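Long-range contacts in tail assembly chaperone (Enterobacteria phage HK97, PDB 2OB9), which probably assists assembly of the phage tail as a chaperone, and is thought to adopt a spiral arrangement of its copies: residues V23-W28 and H105-K110; V34-S39 and F76-C81; N68-V73 and Q96-Y101. All coordinates share one frame; numbering follows the deposited sequence.

Interaction 2 lies near the centre of the chain and is largely buried: strand 31-36 pairs with strand 80-81, and an arginine-aspartate salt bridge lies at its partly exposed side. Interaction 1 sets helix 103-113 against the neighbouring strand 20-25 and the turn after it, joining leucine, valine and tryptophan packing to one salt bridge. Interaction 3 is partly buried and draws on apolar contacts, with helix 61-79 meeting helix 94-98 and the chain after it. Helix 61-79 also serves interaction 2. Interactions 1 and 3 both touch the second subunit, and they meet each other where Tyr101 packs on Ser106 and Leu109.

Interaction 1. Residues V23-W28 and H105-K110; sequences VVVPEW and HSRLLK
Trp28 and Leu108 meet tip to tip, and in both the first torsion sets CG beside the backbone N and anti to the carbonyl carbon; for Trp28 chi1 is -62°. The second torsion of Leu108 (chi2 173°) carries CD1 on in an extended line. This leucine methyl, CD1, sits 3.6 Å from Trp28 CH2, and Leu108 CD1 is equally close, at 3.6 Å, to Trp28 CZ3, so one methyl is shared by two neighbouring carbons of the six-membered ring. The other branch serves the strand: Leu108 CD2 lies 4.0 Å from Val23 CG1, the two side chains passing with opposed directions. Val25 adds CG2, which sits above one face of the indole, toward its rim, within its own segment and approaches Leu108 CD1 more loosely.

A turn of helix earlier, His105 meets the same tryptophan in a T-shaped (edge-to-face) pair, with Trp28 CZ2 over the imidazole face, 3.7 Å from His105 NE2, and the planes at 63°. The polar end of this histidine is used elsewhere: NE2 is hydrogen-bonded to Ala11 O of the second subunit.

Polar chemistry gathers on the more exposed side. Glu27 and Arg107 extend to join at their ends, and Arg107 NH2 donates to Glu27 OE2 over 2.8 Å in a markedly bent salt-bridge bond. Of the guanidinium nitrogens NH2 alone bonds this carboxylate; it comes from above the carboxylate plane, and the oxygen is tilted from the guanidinium plane. Arg107 NH2 also lies near Val25 CG2 and the Pro26 ring.

The axes of strand 23-25 and helix 105-110 run nearly antiparallel, 11.3 Å apart: a helix packed against a small antiparallel sheet, an alpha+beta arrangement, with Trp28 on the turn after the strand extending the contact.

Interaction 2. Residues V34-S39 and F76-C81; sequences VLREPS and FIDVLC
Val34 and Cys81 form an antiparallel, hydrogen-bonded beta pair that adds the short strand 80-81 to strand 31-36, the central strand of a three-stranded antiparallel sheet. The bridge begins directly where helix 61-79 ends, so the chain passes from helix to strand within one residue. Val34 N donates to Cys81 O and Cys81 N to Val34 O, both at 2.9 Å, while Arg36 N extends the pairing to Val79 O at the helix end.

The tightly packed part is buried, and it joins these backbone bonds to apolar side chains. On one face of the sheet Leu35 CD2 rests 3.8 Å from Leu80 CD1. Further on, Pro38 and Val79 run alongside each other in the same direction, with Pro38 CG 3.6 Å from Val79 CG1.

The more exposed side, where Arg36 and Asp78 are partly exposed, is held by charge instead, and its grip is polar but not loose. Arg36 CG occupies the crowded position between backbone N and carbonyl carbon (chi1 78°), and the chain runs extended from there to NE. The guanidinium then grips the carboxylate end-on: Arg36 NH1 to Asp78 OD2 at 2.8 Å, and Arg36 NH2 to Asp78 OD1 at 3.1 Å, one nitrogen for each oxygen. This is no coplanar fork, for the planes stand 78° apart and both nitrogens come from above the carboxylate. Arg36 NH1 also bonds Glu37 O, and Phe18 adds a cation-pi contact.

Asp78 ties down the next element too, since Ser39 is the N-cap of helix 40-49: Ser39 N reaches Asp78 OD2 at 2.9 Å, nearly in line with the carboxylate C-O bond, the N-H...O angle being 168°.

Interaction 3. Residues N68-V73 and Q96-Y101; sequences NLCADV and QVREIY
Val73 and Arg98 bring the two backbones closest, CA to CA 6.2 Å, where helix 61-79 passes the short helix 94-98 and the chain beyond it turns to carry Tyr101 back against the longer helix.

Val73 is wedged between two partners. Its CG1 methyl stands over one face of the Tyr101 ring, 4.1 Å from the ring centroid and 19° off the normal, a CH-pi contact displaced toward the rim near CG. The same Val73 CG1 lies 3.6 Å from Arg98 CG, where the arginine chain crosses the valine at about a right angle. Tyr101 CG, anti to the backbone N (chi1 -170°), is thereby set 3.9 Å from Val73 CG1. One turn earlier on the helix, Leu69 CD1 approaches Tyr101 CD2 at 3.8 Å, obliquely to the ring.

In this helix-rich part of the fold a short helix and the loop after it, contributing Val97, Arg98 and Tyr101, pack on helix 61-79. The ring is also part of a wider cluster, since Leu109 of helix 103-113 touches it.

Toward the ring's hydroxyl, Asp72 CB lies 3.7 Å from Tyr101 OH, whereas the carboxylate of Asp72 is engaged beyond these segments, OD2 accepting from Ala119 N of the second subunit. At the partly exposed flank Cys70 SG rests 3.7 Å from Arg98 CD and 3.7 Å from Arg98 NE. That NE is buried here with no polar partner in the model, while the arginine's charge is met within its own helix, where Arg98 NH2 forms a salt bridge with Glu94.

Interaction 1. Residues V23-W28 and H105-K110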
ATOM      1  N   VAL A  23      20.956 -39.192  -5.804  1.00 56.43           N
ATOM      2  CA  VAL A  23      22.171 -38.432  -5.611  1.00 56.44           C
ATOM      3  C   VAL A  23      23.101 -39.241  -4.669  1.00 55.70           C
ATOM      4  O   VAL A  23      22.668 -39.738  -3.636  1.00 54.76           O
ATOM      5  CB  VAL A  23      21.818 -37.024  -4.995  1.00 56.58           C
ATOM      6  CG1 VAL A  23      23.032 -36.317  -4.423  1.00 58.70           C
ATOM      7  CG2 VAL A  23      21.173 -36.171  -6.025  1.00 58.19           C
ATOM      8  N   VAL A  24      24.365 -39.387  -5.070  1.00 55.47           N
ATOM      9  CA  VAL A  24      25.425 -39.858  -4.184  1.00 54.58           C
ATOM     10  C   VAL A  24      25.917 -38.680  -3.347  1.00 54.94           C
ATOM     11  O   VAL A  24      26.121 -37.570  -3.876  1.00 55.75           O
ATOM     12  CB  VAL A  24      26.606 -40.466  -4.972  1.00 54.21           C
ATOM     13  CG1 VAL A  24      27.809 -40.726  -4.045  1.00 53.54           C
ATOM     14  CG2 VAL A  24      26.175 -41.734  -5.662  1.00 52.31           C
ATOM     15  N   VAL A  25      26.094 -38.897  -2.042  1.00 54.24           N
ATOM     16  CA  VAL A  25      26.658 -37.850  -1.205  1.00 53.81           C
ATOM     17  C   VAL A  25      28.029 -38.210  -0.612  1.00 54.46           C
ATOM     18  O   VAL A  25      28.121 -38.850   0.429  1.00 53.89           O
ATOM     19  CB  VAL A  25      25.581 -37.128  -0.292  1.00 54.18           C
ATOM     20  CG1 VAL A  25      24.307 -37.957  -0.068  1.00 53.32           C
ATOM     21  CG2 VAL A  25      26.160 -36.409   0.968  1.00 52.66           C
ATOM     22  N   PRO A  26      29.104 -37.772  -1.314  1.00 55.37           N
ATOM     23  CA  PRO A  26      30.527 -38.018  -1.045  1.00 55.95           C
ATOM     24  C   PRO A  26      30.900 -37.840   0.408  1.00 56.52           C
ATOM     25  O   PRO A  26      31.729 -38.593   0.932  1.00 57.39           O
ATOM     26  CB  PRO A  26      31.232 -36.926  -1.869  1.00 56.32           C
ATOM     27  CG  PRO A  26      30.301 -36.675  -3.031  1.00 56.08           C
ATOM     28  CD  PRO A  26      28.910 -36.920  -2.512  1.00 55.06           C
ATOM     29  N   GLU A  27      30.299 -36.842   1.050  1.00 56.49           N
ATOM     30  CA  GLU A  27      30.686 -36.454   2.400  1.00 56.42           C
ATOM     31  C   GLU A  27      29.909 -37.230   3.457  1.00 55.58           C
ATOM     32  O   GLU A  27      30.236 -37.178   4.643  1.00 56.55           O
ATOM     33  CB  GLU A  27      30.515 -34.950   2.583  1.00 56.30           C
ATOM     34  CG  GLU A  27      29.335 -34.439   1.804  1.00 59.89           C
ATOM     35  CD  GLU A  27      29.715 -33.655   0.580  1.00 60.20           C
ATOM     36  OE1 GLU A  27      30.610 -32.801   0.691  1.00 57.87           O
ATOM     37  OE2 GLU A  27      29.093 -33.888  -0.472  1.00 61.44           O
ATOM     38  N   TRP A  28      28.879 -37.946   3.026  1.00 54.37           N
ATOM     39  CA  TRP A  28      28.199 -38.879   3.906  1.00 52.54           C
ATOM     40  C   TRP A  28      28.510 -40.281   3.449  1.00 51.63           C
ATOM     41  O   TRP A  28      27.611 -41.088   3.198  1.00 52.00           O
ATOM     42  CB  TRP A  28      26.699 -38.641   3.920  1.00 51.69           C
ATOM     43  CG  TRP A  28      26.246 -37.293   4.431  1.00 51.69           C
ATOM     44  CD1 TRP A  28      26.981 -36.345   5.135  1.00 49.78           C
ATOM     45  CD2 TRP A  28      24.915 -36.782   4.343  1.00 49.98           C
ATOM     46  NE1 TRP A  28      26.173 -35.268   5.459  1.00 47.10           N
ATOM     47  CE2 TRP A  28      24.904 -35.516   4.985  1.00 51.06           C
ATOM     48  CE3 TRP A  28      23.722 -37.274   3.772  1.00 50.20           C
ATOM     49  CZ2 TRP A  28      23.747 -34.730   5.054  1.00 51.60           C
ATOM     50  CZ3 TRP A  28      22.578 -36.502   3.842  1.00 49.62           C
ATOM     51  CH2 TRP A  28      22.598 -35.239   4.490  1.00 50.93           C
ATOM     52  N   HIS A 105      23.855 -30.207   3.877  1.00 51.85           N
ATOM     53  CA  HIS A 105      22.400 -30.103   3.876  1.00 51.38           C
ATOM     54  C   HIS A 105      21.937 -28.994   2.942  1.00 51.29           C
ATOM     55  O   HIS A 105      21.000 -29.150   2.180  1.00 51.07           O
ATOM     56  CB  HIS A 105      21.882 -29.829   5.289  1.00 50.14           C
ATOM     57  CG  HIS A 105      22.439 -30.759   6.321  1.00 52.06           C
ATOM     58  ND1 HIS A 105      23.739 -30.677   6.765  1.00 51.89           N
ATOM     59  CD2 HIS A 105      21.888 -31.817   6.960  1.00 51.78           C
ATOM     60  CE1 HIS A 105      23.959 -31.620   7.656  1.00 52.23           C
ATOM     61  NE2 HIS A 105      22.857 -32.345   7.770  1.00 53.91           N
ATOM     62  N   SER A 106      22.614 -27.871   3.005  1.00 51.82           N
ATOM     63  CA  SER A 106      22.194 -26.718   2.249  1.00 51.84           C
ATOM     64  C   SER A 106      22.480 -26.890   0.755  1.00 50.93           C
ATOM     65  O   SER A 106      21.729 -26.415  -0.064  1.00 49.26           O
ATOM     66  CB  SER A 106      22.797 -25.450   2.849  1.00 51.69           C
ATOM     67  OG  SER A 106      24.024 -25.117   2.209  1.00 53.14           O
ATOM     68  N   ARG A 107      23.537 -27.623   0.423  1.00 51.92           N
ATOM     69  CA  ARG A 107      23.868 -27.989  -0.974  1.00 52.96           C
ATOM     70  C   ARG A 107      22.895 -29.060  -1.501  1.00 51.85           C
ATOM     71  O   ARG A 107      22.586 -29.102  -2.677  1.00 51.15           O
ATOM     72  CB  ARG A 107      25.294 -28.528  -1.035  1.00 52.29           C
ATOM     73  CG  ARG A 107      25.767 -28.880  -2.446  1.00 56.52           C
ATOM     74  CD  ARG A 107      27.148 -29.631  -2.512  1.00 57.90           C
ATOM     75  NE  ARG A 107      27.179 -30.973  -1.867  1.00 64.99           N
ATOM     76  CZ  ARG A 107      26.606 -32.069  -2.376  1.00 68.08           C
ATOM     77  NH1 ARG A 107      25.918 -32.007  -3.524  1.00 66.70           N
ATOM     78  NH2 ARG A 107      26.718 -33.240  -1.734  1.00 69.30           N
ATOM     79  N   LEU A 108      22.413 -29.928  -0.613  1.00 50.99           N
ATOM     80  CA  LEU A 108      21.387 -30.909  -0.987  1.00 50.54           C
ATOM     81  C   LEU A 108      20.025 -30.228  -1.182  1.00 50.52           C
ATOM     82  O   LEU A 108      19.321 -30.563  -2.124  1.00 51.82           O
ATOM     83  CB  LEU A 108      21.306 -32.087   0.028  1.00 49.84           C
ATOM     84  CG  LEU A 108      22.466 -33.098  -0.005  1.00 48.08           C
ATOM     85  CD1 LEU A 108      22.360 -34.080   1.134  1.00 45.57           C
ATOM     86  CD2 LEU A 108      22.537 -33.872  -1.350  1.00 45.11           C
ATOM     87  N   LEU A 109      19.671 -29.264  -0.331  1.00 49.17           N
ATOM     88  CA  LEU A 109      18.493 -28.462  -0.576  1.00 48.72           C
ATOM     89  C   LEU A 109      18.498 -27.812  -1.972  1.00 49.77           C
ATOM     90  O   LEU A 109      17.492 -27.916  -2.694  1.00 48.65           O
ATOM     91  CB  LEU A 109      18.278 -27.414   0.508  1.00 48.10           C
ATOM     92  CG  LEU A 109      17.079 -26.437   0.416  1.00 48.43           C
ATOM     93  CD1 LEU A 109      15.745 -27.185   0.191  1.00 43.97           C
ATOM     94  CD2 LEU A 109      16.969 -25.613   1.715  1.00 48.21           C
ATOM     95  N   LYS A 110      19.601 -27.145  -2.338  1.00 50.12           N
ATOM     96  CA  LYS A 110      19.720 -26.492  -3.645  1.00 52.24           C
ATOM     97  C   LYS A 110      19.533 -27.441  -4.811  1.00 52.82           C
ATOM     98  O   LYS A 110      18.786 -27.160  -5.717  1.00 54.48           O
ATOM     99  CB  LYS A 110      21.052 -25.742  -3.784  1.00 52.53           C
ATOM    100  CG  LYS A 110      20.977 -24.352  -3.190  1.00 56.17           C
ATOM    101  CD  LYS A 110      22.338 -23.757  -2.994  1.00 61.85           C
ATOM    102  CE  LYS A 110      22.252 -22.455  -2.200  1.00 65.92           C
ATOM    103  NZ  LYS A 110      21.923 -21.277  -3.066  1.00 67.83           N
TER

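Interaction 2. Residues V34-S39 and F76-C81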
ATOM      1  N   VAL A  34      17.615 -39.939  -2.073  1.00 49.26           N
ATOM      2  CA  VAL A  34      16.714 -39.501  -3.106  1.00 47.85           C
ATOM      3  C   VAL A  34      16.271 -38.093  -2.735  1.00 47.39           C
ATOM      4  O   VAL A  34      15.873 -37.822  -1.613  1.00 47.71           O
ATOM      5  CB  VAL A  34      15.501 -40.477  -3.250  1.00 48.68           C
ATOM      6  CG1 VAL A  34      14.386 -39.840  -4.073  1.00 47.10           C
ATOM      7  CG2 VAL A  34      15.931 -41.820  -3.878  1.00 46.53           C
ATOM      8  N   LEU A  35      16.401 -37.189  -3.680  1.00 47.45           N
ATOM      9  CA  LEU A  35      15.941 -35.825  -3.539  1.00 48.43           C
ATOM     10  C   LEU A  35      14.669 -35.654  -4.368  1.00 48.75           C
ATOM     11  O   LEU A  35      14.638 -35.993  -5.554  1.00 48.94           O
ATOM     12  CB  LEU A  35      17.026 -34.834  -4.067  1.00 48.04           C
ATOM     13  CG  LEU A  35      18.372 -34.753  -3.323  1.00 47.68           C
ATOM     14  CD1 LEU A  35      19.249 -33.637  -3.882  1.00 46.23           C
ATOM     15  CD2 LEU A  35      18.202 -34.600  -1.782  1.00 44.11           C
ATOM     16  N   ARG A  36      13.636 -35.120  -3.730  1.00 49.06           N
ATOM     17  CA  ARG A  36      12.362 -34.844  -4.378  1.00 49.52           C
ATOM     18  C   ARG A  36      12.114 -33.331  -4.316  1.00 48.41           C
ATOM     19  O   ARG A  36      12.607 -32.694  -3.425  1.00 48.21           O
ATOM     20  CB  ARG A  36      11.229 -35.656  -3.696  1.00 49.38           C
ATOM     21  CG  ARG A  36      10.733 -35.101  -2.371  1.00 50.56           C
ATOM     22  CD  ARG A  36       9.469 -35.839  -2.080  1.00 52.21           C
ATOM     23  NE  ARG A  36       8.836 -35.800  -0.761  1.00 50.32           N
ATOM     24  CZ  ARG A  36       8.366 -34.719  -0.147  1.00 56.44           C
ATOM     25  NH1 ARG A  36       8.612 -33.497  -0.642  1.00 58.56           N
ATOM     26  NH2 ARG A  36       7.696 -34.855   1.020  1.00 54.69           N
ATOM     27  N   GLU A  37      11.409 -32.764  -5.291  1.00 48.26           N
ATOM     28  CA  GLU A  37      10.917 -31.402  -5.185  1.00 48.06           C
ATOM     29  C   GLU A  37      10.024 -31.280  -3.923  1.00 47.87           C
ATOM     30  O   GLU A  37       9.481 -32.270  -3.474  1.00 47.94           O
ATOM     31  CB  GLU A  37      10.138 -31.015  -6.437  1.00 47.75           C
ATOM     32  CG  GLU A  37       8.817 -31.741  -6.584  1.00 48.90           C
ATOM     33  CD  GLU A  37       8.110 -31.346  -7.854  1.00 51.20           C
ATOM     34  OE1 GLU A  37       7.879 -30.130  -8.024  1.00 51.87           O
ATOM     35  OE2 GLU A  37       7.774 -32.241  -8.663  1.00 53.06           O
ATOM     36  N   PRO A  38       9.918 -30.079  -3.326  1.00 48.47           N
ATOM     37  CA  PRO A  38       9.050 -29.961  -2.158  1.00 49.49           C
ATOM     38  C   PRO A  38       7.578 -30.096  -2.472  1.00 50.59           C
ATOM     39  O   PRO A  38       7.125 -29.752  -3.580  1.00 50.04           O
ATOM     40  CB  PRO A  38       9.336 -28.545  -1.635  1.00 49.87           C
ATOM     41  CG  PRO A  38      10.651 -28.185  -2.258  1.00 50.10           C
ATOM     42  CD  PRO A  38      10.660 -28.830  -3.584  1.00 48.14           C
ATOM     43  N   SER A  39       6.851 -30.588  -1.478  1.00 51.28           N
ATOM     44  CA  SER A  39       5.441 -30.731  -1.577  1.00 53.04           C
ATOM     45  C   SER A  39       4.840 -29.343  -1.477  1.00 53.81           C
ATOM     46  O   SER A  39       5.530 -28.386  -1.111  1.00 53.37           O
ATOM     47  CB  SER A  39       4.925 -31.697  -0.484  1.00 53.49           C
ATOM     48  OG  SER A  39       4.568 -31.021   0.700  1.00 55.07           O
ATOM     49  N   PHE A  76      14.277 -28.455   3.645  1.00 49.36           N
ATOM     50  CA  PHE A  76      15.253 -29.576   3.615  1.00 48.79           C
ATOM     51  C   PHE A  76      14.686 -30.910   4.085  1.00 49.62           C
ATOM     52  O   PHE A  76      14.895 -31.981   3.470  1.00 50.97           O
ATOM     53  CB  PHE A  76      16.512 -29.247   4.430  1.00 46.94           C
ATOM     54  CG  PHE A  76      17.467 -30.424   4.557  1.00 47.43           C
ATOM     55  CD1 PHE A  76      18.289 -30.797   3.491  1.00 45.86           C
ATOM     56  CD2 PHE A  76      17.537 -31.169   5.743  1.00 45.71           C
ATOM     57  CE1 PHE A  76      19.170 -31.890   3.606  1.00 42.28           C
ATOM     58  CE2 PHE A  76      18.424 -32.274   5.852  1.00 46.06           C
ATOM     59  CZ  PHE A  76      19.240 -32.605   4.792  1.00 46.15           C
ATOM     60  N   ILE A  77      14.012 -30.837   5.217  1.00 49.72           N
ATOM     61  CA  ILE A  77      13.401 -31.968   5.824  1.00 50.70           C
ATOM     62  C   ILE A  77      12.395 -32.602   4.866  1.00 51.15           C
ATOM     63  O   ILE A  77      12.196 -33.796   4.879  1.00 50.53           O
ATOM     64  CB  ILE A  77      12.767 -31.518   7.110  1.00 50.52           C
ATOM     65  CG1 ILE A  77      13.826 -31.454   8.207  1.00 50.48           C
ATOM     66  CG2 ILE A  77      11.574 -32.364   7.489  1.00 51.95           C
ATOM     67  CD1 ILE A  77      13.407 -30.501   9.338  1.00 54.67           C
ATOM     68  N   ASP A  78      11.797 -31.786   4.015  1.00 52.37           N
ATOM     69  CA  ASP A  78      10.793 -32.246   3.120  1.00 53.48           C
ATOM     70  C   ASP A  78      11.366 -32.829   1.840  1.00 53.87           C
ATOM     71  O   ASP A  78      10.808 -33.763   1.261  1.00 54.65           O
ATOM     72  CB  ASP A  78       9.864 -31.088   2.788  1.00 55.24           C
ATOM     73  CG  ASP A  78       8.616 -31.548   2.046  1.00 56.86           C
ATOM     74  OD1 ASP A  78       7.790 -32.278   2.653  1.00 54.51           O
ATOM     75  OD2 ASP A  78       8.503 -31.171   0.860  1.00 60.72           O
ATOM     76  N   VAL A  79      12.484 -32.296   1.379  1.00 53.74           N
ATOM     77  CA  VAL A  79      13.055 -32.808   0.139  1.00 52.88           C
ATOM     78  C   VAL A  79      13.854 -34.091   0.270  1.00 52.25           C
ATOM     79  O   VAL A  79      14.020 -34.789  -0.714  1.00 53.01           O
ATOM     80  CB  VAL A  79      13.873 -31.727  -0.632  1.00 53.36           C
ATOM     81  CG1 VAL A  79      13.034 -30.483  -0.838  1.00 52.01           C
ATOM     82  CG2 VAL A  79      15.214 -31.413   0.060  1.00 52.17           C
ATOM     83  N   LEU A  80      14.353 -34.400   1.465  1.00 51.36           N
ATOM     84  CA  LEU A  80      15.367 -35.455   1.640  1.00 50.86           C
ATOM     85  C   LEU A  80      14.764 -36.792   1.982  1.00 51.07           C
ATOM     86  O   LEU A  80      14.111 -36.934   3.017  1.00 51.20           O
ATOM     87  CB  LEU A  80      16.400 -35.089   2.743  1.00 51.19           C
ATOM     88  CG  LEU A  80      17.575 -36.074   2.904  1.00 50.70           C
ATOM     89  CD1 LEU A  80      18.534 -35.930   1.710  1.00 50.01           C
ATOM     90  CD2 LEU A  80      18.331 -35.897   4.244  1.00 49.77           C
ATOM     91  N   CYS A  81      15.037 -37.777   1.124  1.00 51.11           N
ATOM     92  CA  CYS A  81      14.443 -39.102   1.215  1.00 51.22           C
ATOM     93  C   CYS A  81      15.535 -40.161   1.151  1.00 51.26           C
ATOM     94  O   CYS A  81      16.622 -39.908   0.635  1.00 51.38           O
ATOM     95  CB  CYS A  81      13.415 -39.308   0.084  1.00 50.55           C
ATOM     96  SG  CYS A  81      11.939 -38.246   0.151  1.00 53.22           S
TER

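Interaction 3. Residues N68-V73 and Q96-Y101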
ATOM      1  N   ASN A  68      15.619 -17.233   7.503  1.00 50.54           N
ATOM      2  CA  ASN A  68      15.912 -17.901   6.237  1.00 50.91           C
ATOM      3  C   ASN A  68      16.506 -19.273   6.465  1.00 50.79           C
ATOM      4  O   ASN A  68      16.226 -20.238   5.743  1.00 50.62           O
ATOM      5  CB  ASN A  68      16.790 -17.022   5.345  1.00 51.43           C
ATOM      6  CG  ASN A  68      15.979 -15.937   4.620  1.00 54.01           C
ATOM      7  OD1 ASN A  68      15.080 -16.238   3.809  1.00 60.09           O
ATOM      8  ND2 ASN A  68      16.285 -14.683   4.899  1.00 55.50           N
ATOM      9  N   LEU A  69      17.304 -19.373   7.514  1.00 51.53           N
ATOM     10  CA  LEU A  69      17.838 -20.638   7.949  1.00 51.22           C
ATOM     11  C   LEU A  69      16.720 -21.586   8.404  1.00 50.74           C
ATOM     12  O   LEU A  69      16.641 -22.686   7.914  1.00 50.01           O
ATOM     13  CB  LEU A  69      18.874 -20.422   9.045  1.00 51.78           C
ATOM     14  CG  LEU A  69      19.536 -21.704   9.552  1.00 55.26           C
ATOM     15  CD1 LEU A  69      20.621 -22.199   8.543  1.00 56.13           C
ATOM     16  CD2 LEU A  69      20.085 -21.464  11.006  1.00 57.38           C
ATOM     17  N   CYS A  70      15.877 -21.144   9.333  1.00 50.75           N
ATOM     18  CA  CYS A  70      14.669 -21.862   9.734  1.00 51.55           C
ATOM     19  C   CYS A  70      13.806 -22.349   8.595  1.00 51.19           C
ATOM     20  O   CYS A  70      13.344 -23.492   8.611  1.00 51.37           O
ATOM     21  CB  CYS A  70      13.794 -20.997  10.640  1.00 50.98           C
ATOM     22  SG  CYS A  70      14.619 -20.606  12.130  1.00 57.51           S
ATOM     23  N   ALA A  71      13.543 -21.458   7.647  1.00 51.51           N
ATOM     24  CA  ALA A  71      12.775 -21.784   6.450  1.00 50.95           C
ATOM     25  C   ALA A  71      13.509 -22.804   5.597  1.00 51.46           C
ATOM     26  O   ALA A  71      12.877 -23.740   5.079  1.00 51.41           O
ATOM     27  CB  ALA A  71      12.509 -20.539   5.650  1.00 50.80           C
ATOM     28  N   ASP A  72      14.838 -22.633   5.449  1.00 51.32           N
ATOM     29  CA  ASP A  72      15.631 -23.577   4.662  1.00 50.65           C
ATOM     30  C   ASP A  72      15.541 -24.968   5.306  1.00 50.67           C
ATOM     31  O   ASP A  72      15.316 -25.973   4.623  1.00 50.49           O
ATOM     32  CB  ASP A  72      17.097 -23.140   4.510  1.00 50.09           C
ATOM     33  CG  ASP A  72      17.288 -22.018   3.507  1.00 52.22           C
ATOM     34  OD1 ASP A  72      16.290 -21.556   2.913  1.00 56.03           O
ATOM     35  OD2 ASP A  72      18.445 -21.557   3.322  1.00 51.11           O
ATOM     36  N   VAL A  73      15.702 -25.061   6.619  1.00 51.41           N
ATOM     37  CA  VAL A  73      15.659 -26.419   7.194  1.00 51.42           C
ATOM     38  C   VAL A  73      14.322 -27.151   6.971  1.00 52.20           C
ATOM     39  O   VAL A  73      14.331 -28.345   6.804  1.00 53.36           O
ATOM     40  CB  VAL A  73      16.277 -26.595   8.649  1.00 51.56           C
ATOM     41  CG1 VAL A  73      17.191 -25.463   9.057  1.00 48.49           C
ATOM     42  CG2 VAL A  73      15.240 -26.979   9.687  1.00 48.47           C
ATOM     43  N   GLN A  96      15.643 -30.299  15.889  1.00 57.92           N
ATOM     44  CA  GLN A  96      16.795 -31.206  15.936  1.00 56.39           C
ATOM     45  C   GLN A  96      17.711 -30.997  14.724  1.00 54.87           C
ATOM     46  O   GLN A  96      18.918 -30.949  14.861  1.00 54.85           O
ATOM     47  CB  GLN A  96      16.316 -32.671  15.950  1.00 56.69           C
ATOM     48  CG  GLN A  96      15.716 -33.184  17.287  1.00 58.12           C
ATOM     49  CD  GLN A  96      14.488 -32.411  17.781  1.00 58.01           C
ATOM     50  OE1 GLN A  96      13.505 -32.242  17.058  1.00 58.50           O
ATOM     51  NE2 GLN A  96      14.547 -31.952  19.036  1.00 58.96           N
ATOM     52  N   VAL A  97      17.125 -30.886  13.536  1.00 54.00           N
ATOM     53  CA  VAL A  97      17.896 -30.703  12.287  1.00 53.24           C
ATOM     54  C   VAL A  97      18.547 -29.315  12.211  1.00 53.79           C
ATOM     55  O   VAL A  97      19.668 -29.184  11.764  1.00 52.10           O
ATOM     56  CB  VAL A  97      17.027 -31.012  11.000  1.00 53.15           C
ATOM     57  CG1 VAL A  97      17.788 -30.697   9.716  1.00 49.82           C
ATOM     58  CG2 VAL A  97      16.538 -32.457  11.004  1.00 50.03           C
ATOM     59  N   ARG A  98      17.816 -28.295  12.651  1.00 55.50           N
ATOM     60  CA  ARG A  98      18.320 -26.922  12.743  1.00 58.17           C
ATOM     61  C   ARG A  98      19.688 -26.763  13.448  1.00 58.45           C
ATOM     62  O   ARG A  98      20.524 -25.975  12.985  1.00 58.24           O
ATOM     63  CB  ARG A  98      17.272 -26.004  13.402  1.00 58.71           C
ATOM     64  CG  ARG A  98      16.955 -24.730  12.603  1.00 59.74           C
ATOM     65  CD  ARG A  98      16.145 -23.693  13.432  1.00 60.85           C
ATOM     66  NE  ARG A  98      14.724 -24.028  13.530  1.00 64.13           N
ATOM     67  CZ  ARG A  98      14.001 -23.988  14.647  1.00 64.66           C
ATOM     68  NH1 ARG A  98      14.547 -23.628  15.795  1.00 66.08           N
ATOM     69  NH2 ARG A  98      12.716 -24.310  14.610  1.00 64.63           N
ATOM     70  N   GLU A  99      19.939 -27.510  14.528  1.00 59.08           N
ATOM     71  CA  GLU A  99      21.241 -27.392  15.211  1.00 59.82           C
ATOM     72  C   GLU A  99      22.464 -28.016  14.513  1.00 59.73           C
ATOM     73  O   GLU A  99      23.612 -27.630  14.812  1.00 60.92           O
ATOM     74  CB  GLU A  99      21.185 -27.790  16.694  1.00 60.29           C
ATOM     75  CG  GLU A  99      20.482 -29.068  17.049  1.00 60.86           C
ATOM     76  CD  GLU A  99      20.722 -29.468  18.517  1.00 61.79           C
ATOM     77  OE1 GLU A  99      21.908 -29.568  18.932  1.00 63.72           O
ATOM     78  OE2 GLU A  99      19.724 -29.682  19.253  1.00 63.08           O
ATOM     79  N   ILE A 100      22.234 -28.930  13.575  1.00 58.36           N
ATOM     80  CA  ILE A 100      23.325 -29.548  12.836  1.00 57.25           C
ATOM     81  C   ILE A 100      23.373 -29.136  11.377  1.00 56.40           C
ATOM     82  O   ILE A 100      24.299 -29.509  10.670  1.00 57.05           O
ATOM     83  CB  ILE A 100      23.343 -31.150  12.934  1.00 57.56           C
ATOM     84  CG1 ILE A 100      22.719 -31.869  11.699  1.00 57.90           C
ATOM     85  CG2 ILE A 100      22.956 -31.668  14.339  1.00 58.09           C
ATOM     86  CD1 ILE A 100      21.225 -31.904  11.491  1.00 55.92           C
ATOM     87  N   TYR A 101      22.371 -28.396  10.912  1.00 55.21           N
ATOM     88  CA  TYR A 101      22.303 -27.984   9.526  1.00 54.15           C
ATOM     89  C   TYR A 101      23.526 -27.161   9.108  1.00 55.00           C
ATOM     90  O   TYR A 101      23.852 -26.118   9.704  1.00 55.39           O
ATOM     91  CB  TYR A 101      21.010 -27.208   9.283  1.00 53.28           C
ATOM     92  CG  TYR A 101      20.641 -26.892   7.842  1.00 53.81           C
ATOM     93  CD1 TYR A 101      19.795 -27.741   7.108  1.00 52.52           C
ATOM     94  CD2 TYR A 101      21.058 -25.698   7.239  1.00 53.87           C
ATOM     95  CE1 TYR A 101      19.403 -27.413   5.792  1.00 51.57           C
ATOM     96  CE2 TYR A 101      20.672 -25.361   5.936  1.00 51.33           C
ATOM     97  CZ  TYR A 101      19.849 -26.234   5.213  1.00 52.74           C
ATOM     98  OH  TYR A 101      19.468 -25.915   3.925  1.00 50.83           O
TER